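Local coordinates for exoglucanase A (Cellulomonas fimi, PDB 7CBD), which hydrolyses the beta-1,4-glucosidic linkages of cellulose with inversion of anomeric configuration, releasing cellobiose from the non-reducing ends of the chains through its family 6 catalytic domain, at residues I193-W198 and V233-P238; F229-A234 and M292-S297. All coordinates share one frame; numbering follows the deposited sequence.

Contact 1: I193-W198 and V233-P238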
loop_
_atom_site.group_PDB
_atom_site.type_symbol
_atom_site.label_atom_id
_atom_site.label_comp_id
_atom_site.label_asym_id
_atom_site.label_seq_id
_atom_site.Cartn_x
_atom_site.Cartn_y
_atom_site.Cartn_z
ATOM N N ILE A 193 -0.762 -8.197 -2.863
ATOM C CA ILE A 193 -0.858 -8.679 -4.240
ATOM C C ILE A 193 -0.383 -7.640 -5.255
ATOM O O ILE A 193 -0.857 -7.608 -6.396
ATOM C CB ILE A 193 -2.258 -9.236 -4.579
ATOM C CG1 ILE A 193 -3.341 -8.163 -4.433
ATOM C CG2 ILE A 193 -2.548 -10.460 -3.739
ATOM C CD1 ILE A 193 -4.604 -8.494 -5.194
ATOM N N GLY A 194 0.581 -6.807 -4.873
ATOM C CA GLY A 194 1.078 -5.852 -5.852
ATOM C C GLY A 194 -0.035 -4.941 -6.326
ATOM O O GLY A 194 -0.898 -4.524 -5.547
ATOM N N HIS A 195 -0.027 -4.631 -7.619
ATOM C CA HIS A 195 -1.026 -3.751 -8.214
ATOM C C HIS A 195 -1.120 -4.080 -9.697
ATOM O O HIS A 195 -0.305 -4.831 -10.236
ATOM C CB HIS A 195 -0.684 -2.270 -8.004
ATOM C CG HIS A 195 0.559 -1.831 -8.714
ATOM N ND1 HIS A 195 0.535 -1.015 -9.828
ATOM C CD2 HIS A 195 1.865 -2.109 -8.482
ATOM C CE1 HIS A 195 1.771 -0.802 -10.241
ATOM N NE2 HIS A 195 2.598 -1.450 -9.440
ATOM N N SER A 196 -2.099 -3.470 -10.372
ATOM C CA SER A 196 -2.347 -3.846 -11.761
ATOM C C SER A 196 -1.191 -3.486 -12.683
ATOM O O SER A 196 -0.994 -4.154 -13.702
ATOM C CB SER A 196 -3.642 -3.221 -12.281
ATOM O OG SER A 196 -3.652 -1.810 -12.137
ATOM N N GLY A 197 -0.436 -2.433 -12.370
ATOM C CA GLY A 197 0.693 -2.063 -13.206
ATOM C C GLY A 197 1.878 -2.997 -13.100
ATOM O O GLY A 197 2.865 -2.825 -13.824
ATOM N N TRP A 198 1.809 -3.983 -12.210
ATOM C CA TRP A 198 2.825 -5.014 -12.060
ATOM C C TRP A 198 2.311 -6.376 -12.499
ATOM O O TRP A 198 2.992 -7.083 -13.249
ATOM C CB TRP A 198 3.255 -5.052 -10.583
ATOM C CG TRP A 198 4.375 -5.998 -10.222
ATOM C CD1 TRP A 198 5.181 -6.718 -11.067
ATOM C CD2 TRP A 198 4.802 -6.314 -8.896
ATOM N NE1 TRP A 198 6.088 -7.454 -10.339
ATOM C CE2 TRP A 198 5.873 -7.224 -9.005
ATOM C CE3 TRP A 198 4.381 -5.912 -7.625
ATOM C CZ2 TRP A 198 6.525 -7.736 -7.889
ATOM C CZ3 TRP A 198 5.024 -6.422 -6.524
ATOM C CH2 TRP A 198 6.083 -7.329 -6.661
ATOM N N VAL A 233 -0.582 -1.302 -2.239
ATOM C CA VAL A 233 0.064 -0.739 -1.056
ATOM C C VAL A 233 1.311 0.041 -1.430
ATOM O O VAL A 233 2.172 -0.406 -2.206
ATOM C CB VAL A 233 0.168 -1.645 0.190
ATOM C CG1 VAL A 233 -0.585 -2.972 0.091
ATOM C CG2 VAL A 233 1.550 -1.703 0.749
ATOM N N ALA A 234 1.365 1.263 -0.931
ATOM C CA ALA A 234 2.434 2.213 -1.187
ATOM C C ALA A 234 2.571 2.579 -2.653
ATOM O O ALA A 234 3.573 3.179 -3.034
ATOM C CB ALA A 234 3.776 1.753 -0.606
ATOM N N ASN A 235 1.584 2.255 -3.483
ATOM C CA ASN A 235 1.594 2.602 -4.896
ATOM C C ASN A 235 0.518 3.640 -5.173
ATOM O O ASN A 235 -0.140 4.151 -4.259
ATOM C CB ASN A 235 1.470 1.349 -5.778
ATOM C CG ASN A 235 2.195 1.502 -7.113
ATOM O OD1 ASN A 235 1.676 2.116 -8.047
ATOM N ND2 ASN A 235 3.404 0.967 -7.200
ATOM N N THR A 236 0.368 3.979 -6.451
ATOM C CA THR A 236 -0.487 5.077 -6.868
ATOM C C THR A 236 -1.438 4.709 -7.996
ATOM O O THR A 236 -2.159 5.587 -8.475
ATOM C CB THR A 236 0.350 6.299 -7.281
ATOM O OG1 THR A 236 1.224 5.939 -8.358
ATOM C CG2 THR A 236 1.183 6.800 -6.114
ATOM N N THR A 237 -1.486 3.454 -8.417
ATOM C CA THR A 237 -2.356 3.096 -9.527
ATOM C C THR A 237 -3.798 3.443 -9.167
ATOM O O THR A 237 -4.246 3.117 -8.060
ATOM C CB THR A 237 -2.207 1.610 -9.812
ATOM O OG1 THR A 237 -0.840 1.358 -10.163
ATOM C CG2 THR A 237 -3.117 1.187 -10.953
ATOM N N PRO A 238 -4.538 4.130 -10.042
ATOM C CA PRO A 238 -5.847 4.654 -9.634
ATOM C C PRO A 238 -6.833 3.565 -9.259
ATOM O O PRO A 238 -6.769 2.433 -9.741
ATOM C CB PRO A 238 -6.340 5.431 -10.864
ATOM C CG PRO A 238 -5.466 5.024 -11.976
ATOM C CD PRO A 238 -4.154 4.593 -11.383
HETATM O O HOH W 1 0.198 -3.985 -3.037
#
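His-195 meets the loop 233-238 through two side chains, Thr-237 and Asn-235. Its ND1 and Thr-237 OG1 share a hydrogen bond of 2.8 Å in which either atom could be the donor, the hydroxyl approaching the ring obliquely. Asn-235 lies over one face of the imidazole with its amide plane tilted 25° from the ring. Its ND2 sits toward the rim, 3.4 Å from His-195 NE2; with the planes nearly parallel the amide stacks on the ring, and ND2 is not hydrogen-bonded to NE2. On the opposite face of the ring, also near the rim, lies the backbone N of Trp-198. Beside the ring contact, the other branch of Thr-237, CG2, packs at 3.3 Å against Ser-196 OG, which is itself hydrogen-bonded to Glu-270.

With OG1 anti to its carbonyl carbon (chi1 -61°) and CG2 anti to the backbone N, Thr-237 gives one branch to His-195 and the other to Ser-196. Both partners of the histidine are held in turn. Asn-235 OD1 accepts a 2.8 Å hydrogen bond from Thr-236 N, the donor tilted 34° from the carbonyl plane. Arg-328 bonds both groups, NH1 to Asn-235 OD1 and NH2 to Thr-237 OG1, and its charge would probably polarise them. A water joins the backbones, donating to Gly-194 O at 2.8 Å and accepting from Val-233 N at 2.9 Å.

His-195 is the N-cap residue of the short helix that begins at Ser-196, and its carbonyl O accepts from Trp-198 N at 3.0 Å. The contact thus ties two loops that follow the neighbouring parallel strands 187-192 and 228-231, at the C-terminal strand ends where the active site of the distorted family 6 barrel lies.

Contact 2: F229-A234 and M292-S297; sequences FVSDVA and MLVDTS
Asp-295 reaches across to the backbone N of Ala-234, extending the pairing of two parallel strands beyond their backbone bonds into the loop that follows strand 228-231. CB packs against Asp-232 O at 3.5 Å; CG, anti to the backbone N (chi1 -177°), carries the carboxylate toward the loop, where OD2 accepts from Ala-234 N at 3.0 Å. That donor approaches on the anti side, 31° out of the carboxylate plane, and Lys-365 N is a second donor to OD2. The other oxygen, OD1, accepts from Ser-297 N at 3.1 Å, which makes an Asx turn, and also from Ser-297 OG at 2.7 Å, both from above the same face of the carboxylate. Backbone and hydroxyl donors therefore fix the rotation of this buried group.

Earlier in the two strands, Phe-229 O accepts from Leu-293 N, Leu-293 O from Ser-231 N, and Ser-231 O from Asp-295 N, the last bond being 2.9 Å long and nearly straight at 175°. On one face of the sheet Val-230 CG2 lies 3.7 Å from Leu-293 CB, the side chains running aslant to one another. The other face carries Phe-229, Met-292, Ser-231 and Val-294. There Met-292, bent at chi2 and chi3, brings CE to 3.9 Å from Phe-229 CB, and SD makes an oblique Met-aromatic contact with the phenyl ring. Ser-231 OG touches Val-294 CG2 but is hydrogen-bonded to Glu-270. Helix 270-283 packs on this face, as expected for parallel strands of the distorted beta/alpha barrel of glycoside hydrolase family 6, whose catalytic residues sit on loops at the C-terminal strand ends.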
loop_
_atom_site.group_PDB
_atom_site.type_symbol
_atom_site.label_atom_id
_atom_site.label_comp_id
_atom_site.label_asym_id
_atom_site.label_seq_id
_atom_site.Cartn_x
_atom_site.Cartn_y
_atom_site.Cartn_z
ATOM N N PHE A 229 -6.649 -10.328 0.595
ATOM C CA PHE A 229 -5.544 -9.819 -0.209
ATOM C C PHE A 229 -5.659 -8.305 -0.309
ATOM O O PHE A 229 -6.759 -7.757 -0.301
ATOM C CB PHE A 229 -5.578 -10.470 -1.596
ATOM C CG PHE A 229 -5.427 -11.959 -1.537
ATOM C CD1 PHE A 229 -4.175 -12.544 -1.621
ATOM C CD2 PHE A 229 -6.533 -12.781 -1.335
ATOM C CE1 PHE A 229 -4.026 -13.918 -1.524
ATOM C CE2 PHE A 229 -6.391 -14.149 -1.232
ATOM C CZ PHE A 229 -5.139 -14.716 -1.332
ATOM N N VAL A 230 -4.516 -7.624 -0.402
ATOM C CA VAL A 230 -4.500 -6.162 -0.466
ATOM C C VAL A 230 -3.650 -5.702 -1.647
ATOM O O VAL A 230 -2.521 -6.175 -1.832
ATOM C CB VAL A 230 -4.042 -5.521 0.866
ATOM C CG1 VAL A 230 -2.706 -6.076 1.343
ATOM C CG2 VAL A 230 -4.012 -4.003 0.763
ATOM N N SER A 231 -4.208 -4.800 -2.454
ATOM C CA SER A 231 -3.511 -4.265 -3.615
ATOM C C SER A 231 -3.164 -2.792 -3.424
ATOM O O SER A 231 -3.729 -2.096 -2.571
ATOM C CB SER A 231 -4.325 -4.453 -4.904
ATOM O OG SER A 231 -5.248 -3.394 -5.103
ATOM N N ASP A 232 -2.207 -2.338 -4.233
ATOM C CA ASP A 232 -1.816 -0.939 -4.356
ATOM C C ASP A 232 -1.067 -0.426 -3.136
ATOM O O ASP A 232 -0.915 0.803 -2.998
ATOM C CB ASP A 232 -3.021 -0.027 -4.653
ATOM C CG ASP A 232 -2.769 0.992 -5.756
ATOM O OD1 ASP A 232 -1.752 0.914 -6.476
ATOM O OD2 ASP A 232 -3.653 1.872 -5.913
ATOM N N VAL A 233 -0.582 -1.302 -2.239
ATOM C CA VAL A 233 0.064 -0.739 -1.056
ATOM C C VAL A 233 1.311 0.041 -1.430
ATOM O O VAL A 233 2.172 -0.406 -2.206
ATOM C CB VAL A 233 0.168 -1.645 0.190
ATOM C CG1 VAL A 233 -0.585 -2.972 0.091
ATOM C CG2 VAL A 233 1.550 -1.703 0.749
ATOM N N ALA A 234 1.365 1.263 -0.931
ATOM C CA ALA A 234 2.434 2.213 -1.187
ATOM C C ALA A 234 2.571 2.579 -2.653
ATOM O O ALA A 234 3.573 3.179 -3.034
ATOM C CB ALA A 234 3.776 1.753 -0.606
ATOM N N MET A 292 -10.972 -8.491 -0.455
ATOM C CA MET A 292 -9.913 -7.687 -1.040
ATOM C C MET A 292 -9.887 -6.314 -0.386
ATOM O O MET A 292 -10.926 -5.775 0.004
ATOM C CB MET A 292 -10.121 -7.511 -2.558
ATOM C CG MET A 292 -10.467 -8.812 -3.288
ATOM S SD MET A 292 -9.224 -10.119 -3.204
ATOM C CE MET A 292 -8.083 -9.490 -4.420
ATOM N N LEU A 293 -8.687 -5.753 -0.281
ATOM C CA LEU A 293 -8.484 -4.378 0.148
ATOM C C LEU A 293 -7.725 -3.635 -0.941
ATOM O O LEU A 293 -6.912 -4.231 -1.649
ATOM C CB LEU A 293 -7.630 -4.301 1.418
ATOM C CG LEU A 293 -8.110 -5.055 2.652
ATOM C CD1 LEU A 293 -7.050 -4.988 3.733
ATOM C CD2 LEU A 293 -9.425 -4.472 3.164
ATOM N N VAL A 294 -7.982 -2.331 -1.075
ATOM C CA VAL A 294 -7.139 -1.449 -1.876
ATOM C C VAL A 294 -6.590 -0.363 -0.963
ATOM O O VAL A 294 -7.353 0.264 -0.219
ATOM C CB VAL A 294 -7.887 -0.821 -3.069
ATOM C CG1 VAL A 294 -6.939 0.076 -3.861
ATOM C CG2 VAL A 294 -8.457 -1.884 -3.974
ATOM N N ASP A 295 -5.272 -0.148 -1.020
ATOM C CA ASP A 295 -4.630 0.994 -0.383
ATOM C C ASP A 295 -4.915 2.219 -1.240
ATOM O O ASP A 295 -4.347 2.366 -2.328
ATOM C CB ASP A 295 -3.125 0.750 -0.298
ATOM C CG ASP A 295 -2.384 1.861 0.432
ATOM O OD1 ASP A 295 -3.024 2.853 0.839
ATOM O OD2 ASP A 295 -1.156 1.737 0.617
ATOM N N THR A 296 -5.805 3.090 -0.756
ATOM C CA THR A 296 -6.224 4.292 -1.471
ATOM C C THR A 296 -5.497 5.545 -0.983
ATOM O O THR A 296 -5.922 6.670 -1.282
ATOM C CB THR A 296 -7.741 4.467 -1.353
ATOM O OG1 THR A 296 -8.108 4.472 0.031
ATOM C CG2 THR A 296 -8.471 3.332 -2.054
ATOM N N SER A 297 -4.380 5.368 -0.274
ATOM C CA SER A 297 -3.691 6.494 0.345
ATOM C C SER A 297 -3.230 7.534 -0.668
ATOM O O SER A 297 -3.246 8.736 -0.371
ATOM C CB SER A 297 -2.501 5.987 1.153
ATOM O OG SER A 297 -1.660 5.136 0.388
#

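Overall arrangement
The two contacts share Val-233 and Ala-234, and their centres lie 7 Å apart. Strand 228-231 separates the partners: segment 193-198 follows the strand on one side, segment 292-297 carries the end of the strand on the other side, 291-295. Probable backbone hydrogen bonds join segment 193-198 to segment 229-234, Ile-193 N to Val-230 O and Gly-194 O to Asp-232 N, each 2.9 Å. Both contacts border the catalytic centre: the side chain of Ala-234 is about 5 Å, and that of Asn-235 about 8 Å, from that of Asp-371, the predicted nucleophile, while the side chains of His-195 and Val-233 are each about 8 Å from that of Asp-149, the predicted proton donor.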